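Local coordinates for protein putative beta-glucosidase (Bifidobacterium adolescentis, PDB 5WAB) that acts as a family 3 beta-glucosidase, splitting terminal sugars from glycosides, and probably also releases a terminal arabinopyranose from the ginsenoside Rb2, at residues Ile112-Leu117 with Tyr520-Phe525; Ile171-Leu176 with Asn211-Thr216; Ile179-Phe184 with Asp221-Glu226; Ala628-Ser631 with Asp636-Val639. All blocks are in the same frame, centred on the assembly; numbering follows the deposited sequence.

Interaction 1 of 4, residues Ile112-Leu117 with Tyr520-Phe525; sequences IKRNPL and YGEGVF
R114 reaches toward Y520 and E522 as a straight arm, CG opposite the backbone N (chi1 165°), while E522 sets CG between backbone N and carbonyl carbon and bends at chi2 (-81°), carrying its carboxylate to the guanidinium edge. The trio illustrates a buried guanidinium held at edge and face together. At the edge the grip is side-on: R114 NE meets E522 OE2 at 2.6 Å, nearly straight and in the guanidinium plane, and R114 NH2, which also bonds N510 O, reaches E522 OE1 at 3.2 Å; both oxygens are approached on the syn side, though NE stands well out of the carboxylate plane. Over one face the Y520 ring lies flat, planes 4° apart, a cation-pi stack with R114 CZ 3.6 Å from Y520 CD1; R114 CD adds a CH-pi contact. Y520 OH, whose stronger partner is N159, also accepts from a water that takes only a weak bond from R114 NH1. A methionine in place of R114 would probably leave the buried E522 carboxylate without its counter-charge and the Y520 ring without its stacked cation. The loop after strand 102-106 is thus tied to the turns after strand 517-519, with Y180 of helix 173-180 packed against all three.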
loop_
_atom_site.group_PDB
_atom_site.type_symbol
_atom_site.label_atom_id
_atom_site.label_comp_id
_atom_site.label_asym_id
_atom_site.label_seq_id
_atom_site.Cartn_x
_atom_site.Cartn_y
_atom_site.Cartn_z
ATOM N N ILE A 112 0.178 -0.413 -7.342
ATOM C CA ILE A 112 1.413 0.354 -7.307
ATOM C C ILE A 112 1.104 1.833 -7.486
ATOM O O ILE A 112 0.302 2.219 -8.348
ATOM C CB ILE A 112 2.377 -0.149 -8.390
ATOM C CG1 ILE A 112 2.797 -1.589 -8.091
ATOM C CG2 ILE A 112 3.584 0.761 -8.508
ATOM C CD1 ILE A 112 3.459 -1.760 -6.739
ATOM N N LYS A 113 1.727 2.671 -6.656
ATOM C CA LYS A 113 1.649 4.122 -6.809
ATOM C C LYS A 113 2.638 4.521 -7.899
ATOM O O LYS A 113 3.769 4.936 -7.642
ATOM C CB LYS A 113 1.934 4.816 -5.488
ATOM C CG LYS A 113 1.015 4.339 -4.394
ATOM C CD LYS A 113 1.200 5.067 -3.084
ATOM C CE LYS A 113 0.377 4.361 -2.017
ATOM N NZ LYS A 113 0.383 5.007 -0.678
ATOM N N ARG A 114 2.205 4.331 -9.148
ATOM C CA ARG A 114 3.027 4.701 -10.294
ATOM C C ARG A 114 3.348 6.185 -10.272
ATOM O O ARG A 114 4.497 6.590 -10.482
ATOM C CB ARG A 114 2.313 4.321 -11.588
ATOM C CG ARG A 114 2.881 4.957 -12.845
ATOM C CD ARG A 114 2.111 4.453 -14.057
ATOM N NE ARG A 114 2.681 4.892 -15.325
ATOM C CZ ARG A 114 2.104 5.780 -16.126
ATOM N NH1 ARG A 114 0.939 6.311 -15.792
ATOM N NH2 ARG A 114 2.688 6.134 -17.265
ATOM N N ASN A 115 2.336 7.009 -10.008
ATOM C CA ASN A 115 2.476 8.450 -9.942
ATOM C C ASN A 115 1.790 8.942 -8.671
ATOM O O ASN A 115 0.635 8.562 -8.404
ATOM C CB ASN A 115 1.867 9.104 -11.179
ATOM C CG ASN A 115 2.084 10.594 -11.210
ATOM O OD1 ASN A 115 1.569 11.326 -10.368
ATOM N ND2 ASN A 115 2.852 11.057 -12.187
ATOM N N PRO A 116 2.451 9.784 -7.871
ATOM C CA PRO A 116 1.866 10.200 -6.587
ATOM C C PRO A 116 0.595 11.014 -6.726
ATOM O O PRO A 116 -0.082 11.235 -5.717
ATOM C CB PRO A 116 2.989 11.028 -5.944
ATOM C CG PRO A 116 3.792 11.519 -7.089
ATOM C CD PRO A 116 3.745 10.439 -8.129
ATOM N N LEU A 117 0.256 11.477 -7.931
ATOM C CA LEU A 117 -0.989 12.198 -8.158
ATOM C C LEU A 117 -2.202 11.282 -8.208
ATOM O O LEU A 117 -3.330 11.782 -8.284
ATOM C CB LEU A 117 -0.915 12.996 -9.460
ATOM C CG LEU A 117 0.085 14.148 -9.540
ATOM C CD1 LEU A 117 0.007 14.771 -10.920
ATOM C CD2 LEU A 117 -0.170 15.192 -8.455
ATOM N N TYR A 520 2.479 2.920 -20.348
ATOM C CA TYR A 520 3.459 2.919 -19.260
ATOM C C TYR A 520 4.870 2.905 -19.855
ATOM O O TYR A 520 5.633 1.943 -19.741
ATOM C CB TYR A 520 3.226 1.734 -18.337
ATOM C CG TYR A 520 2.015 1.855 -17.433
ATOM C CD1 TYR A 520 0.973 2.738 -17.719
ATOM C CD2 TYR A 520 1.909 1.069 -16.295
ATOM C CE1 TYR A 520 -0.132 2.833 -16.881
ATOM C CE2 TYR A 520 0.819 1.156 -15.460
ATOM C CZ TYR A 520 -0.198 2.032 -15.754
ATOM O OH TYR A 520 -1.273 2.093 -14.903
ATOM N N GLY A 521 5.226 4.029 -20.480
ATOM C CA GLY A 521 6.467 4.106 -21.231
ATOM C C GLY A 521 7.715 4.033 -20.381
ATOM O O GLY A 521 8.795 3.748 -20.910
ATOM N N GLU A 522 7.590 4.281 -19.074
ATOM C CA GLU A 522 8.731 4.212 -18.170
ATOM C C GLU A 522 9.149 2.779 -17.862
ATOM O O GLU A 522 10.251 2.576 -17.338
ATOM C CB GLU A 522 8.414 4.962 -16.874
ATOM C CG GLU A 522 7.389 4.274 -15.982
ATOM C CD GLU A 522 5.963 4.523 -16.425
ATOM O OE1 GLU A 522 5.750 5.370 -17.322
ATOM O OE2 GLU A 522 5.053 3.870 -15.875
ATOM N N GLY A 523 8.304 1.797 -18.176
ATOM C CA GLY A 523 8.670 0.398 -17.986
ATOM C C GLY A 523 8.814 0.056 -16.521
ATOM O O GLY A 523 7.970 0.418 -15.695
ATOM N N VAL A 524 9.905 -0.627 -16.169
ATOM C CA VAL A 524 10.098 -0.986 -14.765
ATOM C C VAL A 524 10.665 0.160 -13.946
ATOM O O VAL A 524 10.764 0.033 -12.720
ATOM C CB VAL A 524 10.999 -2.224 -14.593
ATOM C CG1 VAL A 524 10.347 -3.456 -15.237
ATOM C CG2 VAL A 524 12.390 -1.972 -15.163
ATOM N N PHE A 525 11.011 1.286 -14.578
ATOM C CA PHE A 525 11.656 2.400 -13.877
ATOM C C PHE A 525 10.586 3.316 -13.293
ATOM O O PHE A 525 10.287 4.398 -13.799
ATOM C CB PHE A 525 12.615 3.135 -14.807
ATOM C CG PHE A 525 13.783 2.294 -15.242
ATOM C CD1 PHE A 525 14.903 2.168 -14.430
ATOM C CD2 PHE A 525 13.749 1.595 -16.440
ATOM C CE1 PHE A 525 15.977 1.382 -14.820
ATOM C CE2 PHE A 525 14.823 0.810 -16.836
ATOM C CZ PHE A 525 15.935 0.703 -16.028
HETATM O O HOH W 1 -1.652 5.089 -14.502
#

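Interaction 2 of 4, residues Ile171-Leu176 with Asn211-Thr216; sequences ISQRAL and NRWLLT
The side-chain amide of Q173 and the indole of W213 approach from opposite directions with their planes 72° apart, and the amide nitrogen comes to the indole obliquely. Q173 NE2 lies 3.4 Å from W213 CZ2 and 3.6 Å from W213 CH2; Q173 OE1 stands farther off, 4.1 Å from W213 CH2. Q173 starts out pointing past W213 rather than at it, and a bend at chi2 (-56°) brings its amide nearer. L176, three residues further along the same helix, adds a purely apolar touch, its CD1 4.1 Å from W213 CH2, also at a slant. The contact is light, van der Waals in kind, and made by two helix starts of the TIM-barrel-clan domain of family 3 enzymes: helix 173-180 follows strand 168-170, and helix 212-222 runs ahead of strand 228-230. Both starts carry an N-cap. S172 OG accepts from A175 N at 3.2 Å, and N211 OD1 accepts from L214 N at 3.2 Å, the latter donor standing well above the carbonyl plane of the amide. R177 of helix 173-180 also packs on W213, while L214 of helix 212-222 touches F181. R174 forms a salt bridge with E178, and its backbone N bonds E632.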
loop_
_atom_site.group_PDB
_atom_site.type_symbol
_atom_site.label_atom_id
_atom_site.label_comp_id
_atom_site.label_asym_id
_atom_site.label_seq_id
_atom_site.Cartn_x
_atom_site.Cartn_y
_atom_site.Cartn_z
ATOM N N ILE A 171 0.955 -1.768 -21.055
ATOM C CA ILE A 171 2.096 -2.078 -20.205
ATOM C C ILE A 171 2.877 -3.221 -20.830
ATOM O O ILE A 171 2.286 -4.177 -21.345
ATOM C CB ILE A 171 1.631 -2.474 -18.787
ATOM C CG1 ILE A 171 0.591 -1.484 -18.264
ATOM C CG2 ILE A 171 2.821 -2.576 -17.837
ATOM C CD1 ILE A 171 0.012 -1.876 -16.932
ATOM N N SER A 172 4.203 -3.124 -20.793
ATOM C CA SER A 172 5.029 -4.235 -21.244
ATOM C C SER A 172 4.932 -5.397 -20.259
ATOM O O SER A 172 4.560 -5.232 -19.093
ATOM C CB SER A 172 6.487 -3.813 -21.384
ATOM O OG SER A 172 7.063 -3.652 -20.107
ATOM N N GLN A 173 5.299 -6.587 -20.741
ATOM C CA GLN A 173 5.252 -7.774 -19.892
ATOM C C GLN A 173 6.213 -7.666 -18.714
ATOM O O GLN A 173 5.839 -7.986 -17.580
ATOM C CB GLN A 173 5.538 -9.024 -20.720
ATOM C CG GLN A 173 4.359 -9.392 -21.602
ATOM C CD GLN A 173 3.085 -9.576 -20.793
ATOM O OE1 GLN A 173 2.097 -8.873 -21.002
ATOM N NE2 GLN A 173 3.101 -10.536 -19.871
ATOM N N ARG A 174 7.442 -7.198 -18.953
ATOM C CA ARG A 174 8.385 -7.013 -17.850
ATOM C C ARG A 174 7.802 -6.120 -16.764
ATOM O O ARG A 174 7.877 -6.445 -15.574
ATOM C CB ARG A 174 9.701 -6.422 -18.356
ATOM C CG ARG A 174 10.715 -7.440 -18.809
ATOM C CD ARG A 174 12.101 -6.819 -18.887
ATOM N NE ARG A 174 12.648 -6.458 -17.578
ATOM C CZ ARG A 174 13.631 -5.576 -17.396
ATOM N NH1 ARG A 174 14.172 -4.958 -18.437
ATOM N NH2 ARG A 174 14.073 -5.302 -16.175
ATOM N N ALA A 175 7.224 -4.983 -17.153
ATOM C CA ALA A 175 6.693 -4.064 -16.154
ATOM C C ALA A 175 5.524 -4.686 -15.403
ATOM O O ALA A 175 5.402 -4.514 -14.184
ATOM C CB ALA A 175 6.291 -2.742 -16.814
ATOM N N LEU A 176 4.670 -5.437 -16.106
ATOM C CA LEU A 176 3.597 -6.167 -15.435
ATOM C C LEU A 176 4.163 -7.187 -14.452
ATOM O O LEU A 176 3.739 -7.250 -13.293
ATOM C CB LEU A 176 2.707 -6.858 -16.470
ATOM C CG LEU A 176 1.626 -6.033 -17.163
ATOM C CD1 LEU A 176 1.005 -6.842 -18.264
ATOM C CD2 LEU A 176 0.562 -5.581 -16.169
ATOM N N ASN A 211 -10.522 -10.663 -18.725
ATOM C CA ASN A 211 -9.158 -11.000 -19.119
ATOM C C ASN A 211 -8.854 -12.410 -18.619
ATOM O O ASN A 211 -8.496 -12.602 -17.454
ATOM C CB ASN A 211 -8.185 -9.973 -18.544
ATOM C CG ASN A 211 -6.829 -9.993 -19.221
ATOM O OD1 ASN A 211 -6.407 -11.012 -19.775
ATOM N ND2 ASN A 211 -6.124 -8.866 -19.155
ATOM N N ARG A 212 -8.995 -13.399 -19.501
ATOM C CA ARG A 212 -8.753 -14.779 -19.088
ATOM C C ARG A 212 -7.283 -15.011 -18.760
ATOM O O ARG A 212 -6.959 -15.760 -17.828
ATOM C CB ARG A 212 -9.210 -15.750 -20.178
ATOM C CG ARG A 212 -8.989 -17.202 -19.812
ATOM C CD ARG A 212 -9.697 -18.126 -20.776
ATOM N NE ARG A 212 -9.392 -19.522 -20.492
ATOM C CZ ARG A 212 -10.029 -20.257 -19.580
ATOM N NH1 ARG A 212 -11.013 -19.729 -18.858
ATOM N NH2 ARG A 212 -9.687 -21.526 -19.388
ATOM N N TRP A 213 -6.380 -14.387 -19.517
ATOM C CA TRP A 213 -4.964 -14.490 -19.196
ATOM C C TRP A 213 -4.693 -14.004 -17.781
ATOM O O TRP A 213 -3.962 -14.649 -17.020
ATOM C CB TRP A 213 -4.135 -13.698 -20.206
ATOM C CG TRP A 213 -2.686 -13.627 -19.855
ATOM C CD1 TRP A 213 -1.753 -14.604 -20.038
ATOM C CD2 TRP A 213 -1.997 -12.518 -19.265
ATOM N NE1 TRP A 213 -0.526 -14.174 -19.599
ATOM C CE2 TRP A 213 -0.649 -12.894 -19.123
ATOM C CE3 TRP A 213 -2.389 -11.244 -18.847
ATOM C CZ2 TRP A 213 0.310 -12.041 -18.578
ATOM C CZ3 TRP A 213 -1.436 -10.399 -18.307
ATOM C CH2 TRP A 213 -0.105 -10.802 -18.174
ATOM N N LEU A 214 -5.294 -12.879 -17.404
ATOM C CA LEU A 214 -5.054 -12.324 -16.081
ATOM C C LEU A 214 -5.691 -13.191 -15.001
ATOM O O LEU A 214 -5.012 -13.641 -14.070
ATOM C CB LEU A 214 -5.591 -10.889 -16.025
ATOM C CG LEU A 214 -5.321 -10.094 -14.749
ATOM C CD1 LEU A 214 -3.831 -9.791 -14.626
ATOM C CD2 LEU A 214 -6.139 -8.807 -14.740
ATOM N N LEU A 215 -6.995 -13.465 -15.129
ATOM C CA LEU A 215 -7.756 -14.112 -14.066
ATOM C C LEU A 215 -7.552 -15.623 -14.006
ATOM O O LEU A 215 -7.852 -16.230 -12.971
ATOM C CB LEU A 215 -9.244 -13.813 -14.232
ATOM C CG LEU A 215 -9.704 -12.352 -14.245
ATOM C CD1 LEU A 215 -11.233 -12.269 -14.282
ATOM C CD2 LEU A 215 -9.151 -11.605 -13.041
ATOM N N THR A 216 -7.063 -16.249 -15.078
ATOM C CA THR A 216 -6.936 -17.701 -15.106
ATOM C C THR A 216 -5.509 -18.140 -15.394
ATOM O O THR A 216 -4.927 -18.866 -14.583
ATOM C CB THR A 216 -7.902 -18.302 -16.139
ATOM O OG1 THR A 216 -9.246 -17.931 -15.812
ATOM C CG2 THR A 216 -7.800 -19.833 -16.142
#

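Interaction 3 of 4, residues Ile179-Phe184 with Asp221-Glu226; sequences IYFPAF and DEWGYE
F181 and W223 make the aromatic part of the contact, an offset edge-to-face pair in which the indole presents its edge to the phenyl face, with ring centroids 5.6 Å apart and planes at 87°. W223 places CG opposite its carbonyl carbon (chi1 -64°), and this brings the benzo edge of the indole up against F181 and F184. The remaining contacts are aliphatic. F181 CB sits in the indole plane, 3.8 Å from W223 CZ2, while F184 CB touches W223 CZ3 at 3.9 Å; the F184 ring itself leads away, toward an edge-to-face meeting with F155. E185 and K189 of helix 182-190 also touch the indole, and E222 forms a salt bridge with R177. Just after W223, G224 has left helical geometry, with a positive phi. The contact joins the end region of helix 212-222 to the junction of helices 173-180 and 182-190, consistent with helix packing in the outer layer of a TIM-barrel-type domain; helices 182-190 and 212-222 precede strands 195-198 and 228-230, neighbours in the parallel sheet.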
loop_
_atom_site.group_PDB
_atom_site.type_symbol
_atom_site.label_atom_id
_atom_site.label_comp_id
_atom_site.label_asym_id
_atom_site.label_seq_id
_atom_site.Cartn_x
_atom_site.Cartn_y
_atom_site.Cartn_z
ATOM N N ILE A 179 6.627 -5.063 -11.660
ATOM C CA ILE A 179 6.111 -3.906 -10.925
ATOM C C ILE A 179 4.696 -4.155 -10.405
ATOM O O ILE A 179 4.448 -4.085 -9.201
ATOM C CB ILE A 179 6.170 -2.620 -11.781
ATOM C CG1 ILE A 179 7.590 -2.370 -12.308
ATOM C CG2 ILE A 179 5.650 -1.438 -10.979
ATOM C CD1 ILE A 179 8.645 -2.190 -11.237
ATOM N N TYR A 180 3.752 -4.436 -11.301
ATOM C CA TYR A 180 2.340 -4.402 -10.937
ATOM C C TYR A 180 1.792 -5.744 -10.474
ATOM O O TYR A 180 0.723 -5.773 -9.853
ATOM C CB TYR A 180 1.526 -3.874 -12.127
ATOM C CG TYR A 180 2.039 -2.523 -12.570
ATOM C CD1 TYR A 180 1.642 -1.366 -11.914
ATOM C CD2 TYR A 180 2.967 -2.407 -13.603
ATOM C CE1 TYR A 180 2.124 -0.130 -12.287
ATOM C CE2 TYR A 180 3.458 -1.163 -13.988
ATOM C CZ TYR A 180 3.033 -0.029 -13.318
ATOM O OH TYR A 180 3.505 1.213 -13.675
ATOM N N PHE A 181 2.522 -6.834 -10.690
ATOM C CA PHE A 181 2.087 -8.162 -10.261
ATOM C C PHE A 181 2.670 -8.605 -8.918
ATOM O O PHE A 181 1.926 -9.192 -8.123
ATOM C CB PHE A 181 2.429 -9.211 -11.328
ATOM C CG PHE A 181 1.460 -9.250 -12.481
ATOM C CD1 PHE A 181 0.310 -8.474 -12.472
ATOM C CD2 PHE A 181 1.719 -10.041 -13.593
ATOM C CE1 PHE A 181 -0.582 -8.510 -13.536
ATOM C CE2 PHE A 181 0.836 -10.073 -14.664
ATOM C CZ PHE A 181 -0.314 -9.308 -14.633
ATOM N N PRO A 182 3.969 -8.387 -8.627
ATOM C CA PRO A 182 4.585 -9.083 -7.476
ATOM C C PRO A 182 3.863 -8.916 -6.147
ATOM O O PRO A 182 3.883 -9.851 -5.335
ATOM C CB PRO A 182 5.994 -8.482 -7.424
ATOM C CG PRO A 182 6.289 -8.159 -8.820
ATOM C CD PRO A 182 4.991 -7.640 -9.386
ATOM N N ALA A 183 3.252 -7.757 -5.881
ATOM C CA ALA A 183 2.498 -7.598 -4.641
ATOM C C ALA A 183 1.279 -8.512 -4.618
ATOM O O ALA A 183 0.990 -9.149 -3.598
ATOM C CB ALA A 183 2.079 -6.140 -4.460
ATOM N N PHE A 184 0.553 -8.590 -5.732
ATOM C CA PHE A 184 -0.538 -9.552 -5.837
ATOM C C PHE A 184 -0.015 -10.979 -5.722
ATOM O O PHE A 184 -0.578 -11.806 -4.996
ATOM C CB PHE A 184 -1.289 -9.359 -7.155
ATOM C CG PHE A 184 -2.133 -8.104 -7.219
ATOM C CD1 PHE A 184 -3.374 -8.062 -6.600
ATOM C CD2 PHE A 184 -1.709 -6.987 -7.934
ATOM C CE1 PHE A 184 -4.172 -6.925 -6.669
ATOM C CE2 PHE A 184 -2.503 -5.846 -8.009
ATOM C CZ PHE A 184 -3.742 -5.818 -7.369
ATOM N N ASP A 221 -3.495 -20.641 -12.853
ATOM C CA ASP A 221 -2.661 -21.714 -13.391
ATOM C C ASP A 221 -1.194 -21.558 -13.013
ATOM O O ASP A 221 -0.509 -22.562 -12.796
ATOM C CB ASP A 221 -2.818 -21.806 -14.910
ATOM C CG ASP A 221 -4.207 -22.280 -15.329
ATOM O OD1 ASP A 221 -4.926 -22.861 -14.485
ATOM O OD2 ASP A 221 -4.570 -22.093 -16.512
ATOM N N GLU A 222 -0.695 -20.325 -12.919
ATOM C CA GLU A 222 0.704 -20.087 -12.575
ATOM C C GLU A 222 0.907 -19.873 -11.076
ATOM O O GLU A 222 1.790 -20.489 -10.475
ATOM C CB GLU A 222 1.245 -18.881 -13.352
ATOM C CG GLU A 222 1.254 -19.053 -14.863
ATOM C CD GLU A 222 1.792 -17.834 -15.583
ATOM O OE1 GLU A 222 2.465 -17.010 -14.933
ATOM O OE2 GLU A 222 1.535 -17.692 -16.796
ATOM N N TRP A 223 0.106 -19.008 -10.457
ATOM C CA TRP A 223 0.312 -18.660 -9.055
ATOM C C TRP A 223 -0.390 -19.597 -8.075
ATOM O O TRP A 223 -0.040 -19.602 -6.889
ATOM C CB TRP A 223 -0.163 -17.228 -8.786
ATOM C CG TRP A 223 0.588 -16.152 -9.516
ATOM C CD1 TRP A 223 1.718 -16.298 -10.269
ATOM C CD2 TRP A 223 0.261 -14.755 -9.551
ATOM N NE1 TRP A 223 2.116 -15.078 -10.769
ATOM C CE2 TRP A 223 1.238 -14.116 -10.341
ATOM C CE3 TRP A 223 -0.760 -13.983 -8.988
ATOM C CZ2 TRP A 223 1.215 -12.739 -10.589
ATOM C CZ3 TRP A 223 -0.778 -12.614 -9.235
ATOM C CH2 TRP A 223 0.201 -12.010 -10.030
ATOM N N GLY A 224 -1.370 -20.381 -8.523
ATOM C CA GLY A 224 -2.090 -21.252 -7.612
ATOM C C GLY A 224 -3.118 -20.571 -6.732
ATOM O O GLY A 224 -3.333 -21.000 -5.596
ATOM N N TYR A 225 -3.758 -19.513 -7.221
ATOM C CA TYR A 225 -4.809 -18.856 -6.455
ATOM C C TYR A 225 -5.999 -19.795 -6.298
ATOM O O TYR A 225 -6.517 -20.335 -7.281
ATOM C CB TYR A 225 -5.238 -17.565 -7.146
ATOM C CG TYR A 225 -6.382 -16.849 -6.463
ATOM C CD1 TYR A 225 -6.269 -16.411 -5.149
ATOM C CD2 TYR A 225 -7.569 -16.601 -7.135
ATOM C CE1 TYR A 225 -7.308 -15.760 -4.527
ATOM C CE2 TYR A 225 -8.609 -15.942 -6.523
ATOM C CZ TYR A 225 -8.476 -15.527 -5.219
ATOM O OH TYR A 225 -9.516 -14.873 -4.606
ATOM N N GLU A 226 -6.434 -19.991 -5.058
ATOM C CA GLU A 226 -7.492 -20.942 -4.758
ATOM C C GLU A 226 -8.846 -20.284 -4.530
ATOM O O GLU A 226 -9.846 -20.990 -4.365
ATOM C CB GLU A 226 -7.110 -21.755 -3.518
ATOM C CG GLU A 226 -5.818 -22.534 -3.654
ATOM C CD GLU A 226 -5.404 -23.196 -2.351
ATOM O OE1 GLU A 226 -5.871 -22.754 -1.275
ATOM O OE2 GLU A 226 -4.611 -24.159 -2.402
#

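Interaction 4 of 4, residues Ala628-Ser631 with Asp636-Val639; sequences AYWS and DWHV
W630 and W637 form the apolar centre, an edge-to-face pair in which the six-membered ring of W630 turns its edge to the face of the W637 five-membered ring, planes at 85°, with W630 CE3 3.5 Å from W637 CE2. On the same face of the hairpin A628 CB packs against V639 CG2 at 3.6 Å, and W637 CE3 lies 3.4 Å from Y629 C. W630 swings CG opposite its backbone N (chi1 -174°) and also lays one ring face over the D636 backbone, W630 CH2 being 3.5 Å from D636 CA. A serine in place of W637 would probably leave the W630 edge without its indole face and open a gap against the Y629 backbone. Between the strands, H638 N bonds Y629 O at 2.9 Å and S631 N bonds D636 O at 3.0 Å. On the opposite face H638 ND1 donates to Y629 OH at 3.2 Å, the imidazole edge turned to the phenol face; E640 is the tyrosine's stronger polar partner. This hairpin belongs to the fibronectin type III-like domain and leans on helix 173-180: R177 makes a cation-pi contact with W630, and E178 takes its backbone N.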
loop_
_atom_site.group_PDB
_atom_site.type_symbol
_atom_site.label_atom_id
_atom_site.label_comp_id
_atom_site.label_asym_id
_atom_site.label_seq_id
_atom_site.Cartn_x
_atom_site.Cartn_y
_atom_site.Cartn_z
ATOM N N ALA A 628 16.449 -12.022 -9.759
ATOM C CA ALA A 628 15.911 -12.408 -11.055
ATOM C C ALA A 628 15.063 -11.296 -11.654
ATOM O O ALA A 628 14.249 -10.676 -10.963
ATOM C CB ALA A 628 15.069 -13.680 -10.936
ATOM N N TYR A 629 15.227 -11.074 -12.952
ATOM C CA TYR A 629 14.331 -10.216 -13.706
ATOM C C TYR A 629 13.434 -11.077 -14.580
ATOM O O TYR A 629 13.691 -12.263 -14.790
ATOM C CB TYR A 629 15.104 -9.206 -14.570
ATOM C CG TYR A 629 16.087 -9.811 -15.562
ATOM C CD1 TYR A 629 15.661 -10.290 -16.798
ATOM C CD2 TYR A 629 17.448 -9.890 -15.264
ATOM C CE1 TYR A 629 16.558 -10.832 -17.707
ATOM C CE2 TYR A 629 18.351 -10.434 -16.164
ATOM C CZ TYR A 629 17.899 -10.903 -17.383
ATOM O OH TYR A 629 18.793 -11.436 -18.283
ATOM N N TRP A 630 12.367 -10.468 -15.082
ATOM C CA TRP A 630 11.519 -11.151 -16.042
ATOM C C TRP A 630 12.130 -11.031 -17.430
ATOM O O TRP A 630 12.410 -9.925 -17.903
ATOM C CB TRP A 630 10.105 -10.573 -16.029
ATOM C CG TRP A 630 9.185 -11.354 -16.903
ATOM C CD1 TRP A 630 8.816 -11.057 -18.183
ATOM C CD2 TRP A 630 8.550 -12.591 -16.578
ATOM N NE1 TRP A 630 7.972 -12.024 -18.667
ATOM C CE2 TRP A 630 7.792 -12.979 -17.701
ATOM C CE3 TRP A 630 8.534 -13.402 -15.439
ATOM C CZ2 TRP A 630 7.034 -14.148 -17.722
ATOM C CZ3 TRP A 630 7.783 -14.557 -15.458
ATOM C CH2 TRP A 630 7.039 -14.921 -16.593
ATOM N N SER A 631 12.327 -12.165 -18.088
ATOM C CA SER A 631 12.851 -12.188 -19.445
ATOM C C SER A 631 11.709 -12.487 -20.402
ATOM O O SER A 631 11.103 -13.560 -20.331
ATOM C CB SER A 631 13.957 -13.230 -19.602
ATOM O OG SER A 631 14.352 -13.343 -20.961
ATOM N N ASP A 636 9.854 -16.083 -18.636
ATOM C CA ASP A 636 10.029 -16.628 -17.297
ATOM C C ASP A 636 11.051 -15.776 -16.560
ATOM O O ASP A 636 11.775 -14.980 -17.164
ATOM C CB ASP A 636 10.472 -18.098 -17.346
ATOM C CG ASP A 636 10.228 -18.837 -16.039
ATOM O OD1 ASP A 636 9.750 -18.205 -15.070
ATOM O OD2 ASP A 636 10.489 -20.062 -15.993
ATOM N N TRP A 637 11.090 -15.945 -15.244
ATOM C CA TRP A 637 12.130 -15.308 -14.451
ATOM C C TRP A 637 13.495 -15.867 -14.838
ATOM O O TRP A 637 13.621 -17.015 -15.268
ATOM C CB TRP A 637 11.855 -15.517 -12.962
ATOM C CG TRP A 637 10.566 -14.882 -12.537
ATOM C CD1 TRP A 637 9.370 -15.506 -12.330
ATOM C CD2 TRP A 637 10.336 -13.484 -12.307
ATOM N NE1 TRP A 637 8.415 -14.586 -11.965
ATOM C CE2 TRP A 637 8.979 -13.338 -11.949
ATOM C CE3 TRP A 637 11.147 -12.343 -12.363
ATOM C CZ2 TRP A 637 8.413 -12.094 -11.648
ATOM C CZ3 TRP A 637 10.584 -11.107 -12.060
ATOM C CH2 TRP A 637 9.230 -10.995 -11.705
ATOM N N HIS A 638 14.525 -15.031 -14.711
ATOM C CA HIS A 638 15.873 -15.419 -15.109
ATOM C C HIS A 638 16.882 -14.804 -14.152
ATOM O O HIS A 638 16.908 -13.583 -13.977
ATOM C CB HIS A 638 16.174 -14.991 -16.551
ATOM C CG HIS A 638 17.531 -15.409 -17.034
ATOM N ND1 HIS A 638 18.439 -14.523 -17.572
ATOM C CD2 HIS A 638 18.141 -16.619 -17.038
ATOM C CE1 HIS A 638 19.544 -15.169 -17.899
ATOM N NE2 HIS A 638 19.390 -16.442 -17.582
ATOM N N VAL A 639 17.709 -15.651 -13.541
ATOM C CA VAL A 639 18.866 -15.211 -12.771
ATOM C C VAL A 639 20.074 -15.328 -13.685
ATOM O O VAL A 639 20.420 -16.425 -14.140
ATOM C CB VAL A 639 19.055 -16.030 -11.484
ATOM C CG1 VAL A 639 20.283 -15.554 -10.742
ATOM C CG2 VAL A 639 17.849 -15.893 -10.580
#

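Helix 173-180 is the common thread of the four contacts. Interactions 2 and 3 use successive parts of the same helical neighbours, with centres 10 Å apart; L176 O packs on F181 CB at 3.1 Å, and T216 O probably accepts a hydrogen bond from D221 N. Both are nested, along the chain, inside the loop closed by interaction 1, which touches interaction 2 where Y520 CE2 meets I171 CD1 at 3.5 Å and interaction 3 where I112 CG1 packs on I179 O at 3.2 Å. Interaction 4 reaches the same helix through R174 CG, 3.1 Å from W630 O. In family 3 enzymes the active site usually lies between the N-terminal and C-terminal domains, the junction that interaction 1 spans.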